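PDB 1XAU: B- and T-lymphocyte attenuator from Mus musculus, which acts as an inhibitory receptor on lymphocytes, binding TNFRSF14 (HVEM) and dampening antigen receptor signalling through the phosphatases SHP-1 and SHP-2. Local coordinates for residues Pro45-Cys50 and Thr68-Asn73. Sequence-based numbering, arbitrary orientation.
Sequences PNVTWC and TSWEEN
W70 reaches across to P45 and V47 and illustrates how one long aromatic side chain can bridge two sheets whose backbones stay well apart; even the closest alpha carbons, those of W49 and T68, are 8.9 Å from each other. From CB the indole swings out with CG anti to the carbonyl carbon (chi1 -81°), and its plane stands nearly perpendicular to the CA–CB–CG bend (chi2 93°), which turns the edge running from NE1 through CZ2 to CH2 toward 45-50. On the pyrrole side, NE1 donates a hydrogen bond of 3.3 Å to a water lying at the ring edge, in plane. That same water accepts a second bond, 3.0 Å long, from V47 N, so one solvent molecule links the indole N-H to the facing backbone. Further along the ring, CZ2 lies 3.7 Å from the carbonyl O of P45. The same CZ2 is 3.9 Å from V47 CG2, and CH2 rests against that methyl too; the valine and the indole cross roughly at right angles. R44 adds a cation-pi contact, and the ring also meets F79. A smaller apolar touch lies farther along the strands, where T68 CG2 approaches W49 CD1 at 3.8 Å, the two side chains running past each other in opposite senses. W49 itself sits deep between the layers, beside F79, I34 and C36, the last of these disulfide-bonded to C96. Facing strands of opposite sheets, joined by side chains that meet between them around a buried tryptophan and an intersheet disulfide, are the signature of the immunoglobulin beta sandwich, here the receptor's extracellular domain.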
loop_
_atom_site.group_PDB
_atom_site.type_symbol
_atom_site.label_atom_id
_atom_site.label_comp_id
_atom_site.label_asym_id
_atom_site.label_seq_id
_atom_site.Cartn_x
_atom_site.Cartn_y
_atom_site.Cartn_z
ATOM N N PRO A 45 -6.632 1.935 12.216
ATOM C CA PRO A 45 -6.876 3.162 11.427
ATOM C C PRO A 45 -7.482 2.861 10.022
ATOM O O PRO A 45 -7.394 1.752 9.600
ATOM C CB PRO A 45 -5.464 3.780 11.286
ATOM C CG PRO A 45 -4.574 2.646 11.471
ATOM C CD PRO A 45 -5.207 1.771 12.542
ATOM N N ASN A 46 -8.107 3.844 9.358
ATOM C CA ASN A 46 -8.660 3.635 8.002
ATOM C C ASN A 46 -7.423 4.038 7.183
ATOM O O ASN A 46 -7.031 5.194 7.153
ATOM C CB ASN A 46 -9.781 4.636 7.686
ATOM C CG ASN A 46 -10.368 4.456 6.273
ATOM O OD1 ASN A 46 -9.972 3.557 5.492
ATOM N ND2 ASN A 46 -11.364 5.279 5.950
ATOM N N VAL A 47 -6.837 3.077 6.514
ATOM C CA VAL A 47 -5.639 3.364 5.754
ATOM C C VAL A 47 -5.962 3.378 4.274
ATOM O O VAL A 47 -6.808 2.582 3.860
ATOM C CB VAL A 47 -4.652 2.250 5.974
ATOM C CG1 VAL A 47 -3.328 2.518 5.151
ATOM C CG2 VAL A 47 -4.310 2.170 7.504
ATOM N N THR A 48 -5.306 4.238 3.516
ATOM C CA THR A 48 -5.579 4.266 2.078
ATOM C C THR A 48 -4.295 4.172 1.268
ATOM O O THR A 48 -3.249 4.465 1.775
ATOM C CB THR A 48 -6.376 5.517 1.679
ATOM O OG1 THR A 48 -5.633 6.668 1.946
ATOM C CG2 THR A 48 -7.624 5.677 2.578
ATOM N N TRP A 49 -4.381 3.762 0.013
ATOM C CA TRP A 49 -3.160 3.646 -0.787
ATOM C C TRP A 49 -3.091 4.878 -1.669
ATOM O O TRP A 49 -4.138 5.415 -2.106
ATOM C CB TRP A 49 -3.238 2.409 -1.694
ATOM C CG TRP A 49 -2.962 1.142 -0.912
ATOM C CD1 TRP A 49 -3.882 0.277 -0.310
ATOM C CD2 TRP A 49 -1.684 0.640 -0.602
ATOM N NE1 TRP A 49 -3.209 -0.750 0.330
ATOM C CE2 TRP A 49 -1.859 -0.554 0.169
ATOM C CE3 TRP A 49 -0.379 1.083 -0.899
ATOM C CZ2 TRP A 49 -0.777 -1.311 0.619
ATOM C CZ3 TRP A 49 0.694 0.342 -0.456
ATOM C CH2 TRP A 49 0.488 -0.881 0.304
ATOM N N CYS A 50 -1.863 5.257 -1.983
ATOM C CA CYS A 50 -1.597 6.392 -2.844
ATOM C C CYS A 50 -0.600 5.941 -3.908
ATOM O O CYS A 50 0.181 5.027 -3.672
ATOM C CB CYS A 50 -0.902 7.545 -2.111
ATOM S SG CYS A 50 -1.787 8.174 -0.672
ATOM N N THR A 68 -8.515 -4.029 -1.808
ATOM C CA THR A 68 -7.694 -4.067 -0.613
ATOM C C THR A 68 -8.217 -5.066 0.390
ATOM O O THR A 68 -9.392 -5.561 0.298
ATOM C CB THR A 68 -7.628 -2.682 0.085
ATOM O OG1 THR A 68 -8.933 -2.314 0.558
ATOM C CG2 THR A 68 -7.166 -1.541 -0.898
ATOM N N SER A 69 -7.360 -5.428 1.328
ATOM C CA SER A 69 -7.799 -6.344 2.402
ATOM C C SER A 69 -6.858 -6.137 3.592
ATOM O O SER A 69 -5.760 -5.521 3.498
ATOM C CB SER A 69 -7.715 -7.827 1.986
ATOM O OG SER A 69 -6.402 -8.359 1.990
ATOM N N TRP A 70 -7.273 -6.701 4.723
ATOM C CA TRP A 70 -6.437 -6.671 5.906
ATOM C C TRP A 70 -6.036 -8.120 6.206
ATOM O O TRP A 70 -6.849 -9.032 6.094
ATOM C CB TRP A 70 -7.168 -6.040 7.108
ATOM C CG TRP A 70 -7.169 -4.603 7.093
ATOM C CD1 TRP A 70 -8.117 -3.802 6.567
ATOM C CD2 TRP A 70 -6.207 -3.753 7.720
ATOM N NE1 TRP A 70 -7.829 -2.486 6.853
ATOM C CE2 TRP A 70 -6.655 -2.432 7.560
ATOM C CE3 TRP A 70 -5.016 -3.988 8.415
ATOM C CZ2 TRP A 70 -5.960 -1.328 8.076
ATOM C CZ3 TRP A 70 -4.298 -2.868 8.931
ATOM C CH2 TRP A 70 -4.772 -1.573 8.761
ATOM N N GLU A 71 -4.770 -8.354 6.534
ATOM C CA GLU A 71 -4.339 -9.690 6.895
ATOM C C GLU A 71 -3.899 -9.640 8.358
ATOM O O GLU A 71 -3.159 -8.727 8.766
ATOM C CB GLU A 71 -3.165 -10.148 6.039
ATOM C CG GLU A 71 -3.426 -10.178 4.570
ATOM C CD GLU A 71 -2.247 -10.802 3.789
ATOM O OE1 GLU A 71 -1.268 -11.273 4.443
ATOM O OE2 GLU A 71 -2.298 -10.823 2.520
ATOM N N GLU A 72 -4.401 -10.619 9.129
ATOM C CA GLU A 72 -4.095 -10.784 10.555
ATOM C C GLU A 72 -3.299 -12.077 10.760
ATOM O O GLU A 72 -2.906 -12.410 11.875
ATOM C CB GLU A 72 -5.390 -10.802 11.396
ATOM C CG GLU A 72 -6.108 -9.419 11.411
ATOM C CD GLU A 72 -7.240 -9.283 10.373
ATOM O OE1 GLU A 72 -7.280 -10.078 9.393
ATOM O OE2 GLU A 72 -8.093 -8.361 10.532
ATOM N N ASN A 73 -3.060 -12.798 9.668
ATOM C CA ASN A 73 -2.262 -14.046 9.695
ATOM C C ASN A 73 -0.788 -13.696 9.969
ATOM O O ASN A 73 0.107 -14.393 9.482
ATOM C CB ASN A 73 -2.315 -14.752 8.331
ATOM C CG ASN A 73 -1.676 -13.912 7.230
ATOM O OD1 ASN A 73 -1.167 -12.807 7.499
ATOM N ND2 ASN A 73 -1.687 -14.419 5.997
HETATM O O HOH W 1 -8.483 0.625 6.003
#